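Local coordinates for OxyA protein (Actinoplanes teichomyceticus, PDB 5HH3), which acts as a haem-dependent cytochrome P450 of glycopeptide antibiotic biosynthesis, a peptide cyclase that carries out phenolic coupling, at the interface of chains A and B. Residues are numbered along the deposited sequence; one frame, centred on the assembly and turned at random. Chains: chain A/B, OxyA protein.

The interface of chains A and B. Residues chain A 76-77, 87; chain B 11, 14, 18, 21.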
ATOM      1  N   LEU A  76       9.196   5.083  -0.867  1.00 66.00           N
ATOM      2  CA  LEU A  76       9.598   4.804   0.526  1.00 70.51           C
ATOM      3  C   LEU A  76      10.762   3.800   0.543  1.00 74.42           C
ATOM      4  O   LEU A  76      11.801   4.072   1.151  1.00 76.01           O
ATOM      5  CB  LEU A  76       8.432   4.258   1.364  1.00 69.26           C
ATOM      6  CG  LEU A  76       7.162   5.124   1.446  1.00 67.12           C
ATOM      7  CD1 LEU A  76       5.937   4.220   1.478  1.00 66.98           C
ATOM      8  CD2 LEU A  76       7.147   6.109   2.609  1.00 66.44           C
ATOM      9  N   LEU A  77      10.573   2.660  -0.139  1.00 78.05           N
ATOM     10  CA  LEU A  77      11.592   1.588  -0.262  1.00 80.92           C
ATOM     11  C   LEU A  77      12.240   1.545  -1.652  1.00 82.14           C
ATOM     12  O   LEU A  77      12.639   2.574  -2.209  1.00 83.15           O
ATOM     13  CB  LEU A  77      10.966   0.219   0.022  1.00 81.69           C
ATOM     14  CG  LEU A  77       9.982   0.111   1.185  1.00 81.81           C
ATOM     15  CD1 LEU A  77       9.605  -1.354   1.424  1.00 83.30           C
ATOM     16  CD2 LEU A  77      10.566   0.753   2.436  1.00 82.11           C
ATOM     17  N   TRP A  87       0.382   0.208  -3.237  1.00 46.06           N
ATOM     18  CA  TRP A  87      -0.083   1.561  -3.526  1.00 42.45           C
ATOM     19  C   TRP A  87      -0.671   1.751  -4.947  1.00 41.05           C
ATOM     20  O   TRP A  87      -0.318   2.717  -5.630  1.00 38.54           O
ATOM     21  CB  TRP A  87       1.066   2.544  -3.342  1.00 42.38           C
ATOM     22  CG  TRP A  87       1.798   2.486  -2.044  1.00 43.11           C
ATOM     23  CD1 TRP A  87       2.835   1.672  -1.741  1.00 45.00           C
ATOM     24  CD2 TRP A  87       1.599   3.329  -0.907  1.00 42.55           C
ATOM     25  NE1 TRP A  87       3.289   1.935  -0.466  1.00 45.93           N
ATOM     26  CE2 TRP A  87       2.545   2.954   0.062  1.00 44.35           C
ATOM     27  CE3 TRP A  87       0.711   4.362  -0.611  1.00 41.83           C
ATOM     28  CZ2 TRP A  87       2.616   3.567   1.316  1.00 44.61           C
ATOM     29  CZ3 TRP A  87       0.799   4.983   0.632  1.00 41.88           C
ATOM     30  CH2 TRP A  87       1.728   4.572   1.575  1.00 43.25           C
TER
ATOM     31  N   ILE B  11       0.961   2.397   4.836  1.00 30.78           N
ATOM     32  CA  ILE B  11       2.250   2.770   5.432  1.00 30.86           C
ATOM     33  C   ILE B  11       2.715   1.712   6.437  1.00 29.57           C
ATOM     34  O   ILE B  11       3.894   1.364   6.477  1.00 28.60           O
ATOM     35  CB  ILE B  11       2.235   4.212   6.002  1.00 32.88           C
ATOM     36  CG1 ILE B  11       3.658   4.734   6.193  1.00 34.10           C
ATOM     37  CG2 ILE B  11       1.472   4.307   7.327  1.00 32.32           C
ATOM     38  CD1 ILE B  11       4.434   4.918   4.913  1.00 36.22           C
ATOM     39  N   VAL B  14       4.061  -1.415   4.745  1.00 31.38           N
ATOM     40  CA  VAL B  14       5.436  -1.122   4.329  1.00 33.39           C
ATOM     41  C   VAL B  14       6.409  -1.279   5.496  1.00 31.90           C
ATOM     42  O   VAL B  14       7.424  -1.914   5.352  1.00 31.50           O
ATOM     43  CB  VAL B  14       5.576   0.318   3.755  1.00 34.86           C
ATOM     44  CG1 VAL B  14       7.045   0.681   3.555  1.00 37.76           C
ATOM     45  CG2 VAL B  14       4.845   0.446   2.433  1.00 35.75           C
ATOM     46  N   GLU B  18       9.580  -4.068   5.743  1.00 33.85           N
ATOM     47  CA  GLU B  18      10.964  -3.697   6.059  1.00 37.62           C
ATOM     48  C   GLU B  18      11.545  -4.478   7.241  1.00 34.19           C
ATOM     49  O   GLU B  18      12.698  -4.847   7.195  1.00 31.99           O
ATOM     50  CB  GLU B  18      11.114  -2.200   6.386  1.00 41.79           C
ATOM     51  CG  GLU B  18      11.147  -1.258   5.207  1.00 48.59           C
ATOM     52  CD  GLU B  18      12.379  -1.420   4.310  1.00 53.09           C
ATOM     53  OE1 GLU B  18      13.248  -0.515   4.321  1.00 59.61           O
ATOM     54  OE2 GLU B  18      12.455  -2.427   3.565  1.00 53.64           O
ATOM     55  N   ARG B  21      12.672  -8.343   6.240  1.00 32.56           N
ATOM     56  CA  ARG B  21      13.841  -8.682   5.419  1.00 35.75           C
ATOM     57  C   ARG B  21      14.724  -9.626   6.239  1.00 35.51           C
ATOM     58  O   ARG B  21      14.455  -9.851   7.419  1.00 36.64           O
ATOM     59  CB  ARG B  21      14.605  -7.415   5.043  1.00 39.15           C
ATOM     60  CG  ARG B  21      13.812  -6.479   4.149  1.00 42.07           C
ATOM     61  CD  ARG B  21      14.684  -5.350   3.651  1.00 48.17           C
ATOM     62  NE  ARG B  21      13.952  -4.428   2.772  1.00 53.94           N
ATOM     63  CZ  ARG B  21      13.599  -4.666   1.499  1.00 58.08           C
ATOM     64  NH1 ARG B  21      13.896  -5.819   0.884  1.00 57.15           N
ATOM     65  NH2 ARG B  21      12.933  -3.723   0.822  1.00 60.01           N
TER
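B:Val14 stands midway along helix 8-19 of chain B and presses its two methyl branches against different parts of chain A. CG1, anti to the backbone N (chi1 170°), meets the branched end of A:Leu77 tip to tip; A:Leu77 is poorly ordered, so its contacts are approximate, with its CD2 3.7 Å from CG1 of B:Val14. The B:Val14 and A:Trp87 side chains cross at about a right angle, with CG2 of the valine beside the NE1 and CZ2 side of the indole, 3.6 Å from NE1 of A:Trp87. CG2 of B:Val14 also touches CD1 of A:Leu76 at 4.0 Å, those side chains crossing at a slant. One turn earlier on the helix, B:Ile11 reaches across A:Leu76 roughly at a right angle, its terminal CD1 3.8 Å from both CD1 and CD2 of A:Leu76.

A:Leu77 also runs antiparallel past the side chain of B:Glu18. Its CD2 packs against CG and the carboxylate end of B:Glu18, a van der Waals contact of 3.4 Å to the carboxyl carbon CD. The bend at chi2 (-66°) swings this carboxylate past the leucine toward B:Arg21.

Polar bonding here stays within chain B, and no hydrogen bond or salt bridge joins the two chains in this patch. The structure alone does not show whether the pairing of the two copies is biological. The B:Glu18 carboxylate is instead held by B:Arg21, just beyond the helix end, in a salt bridge that may offset its charge beside the leucine: NE of B:Arg21 approaches OE2 of B:Glu18 on its syn side at 2.6 Å, 26° out of the carboxylate plane.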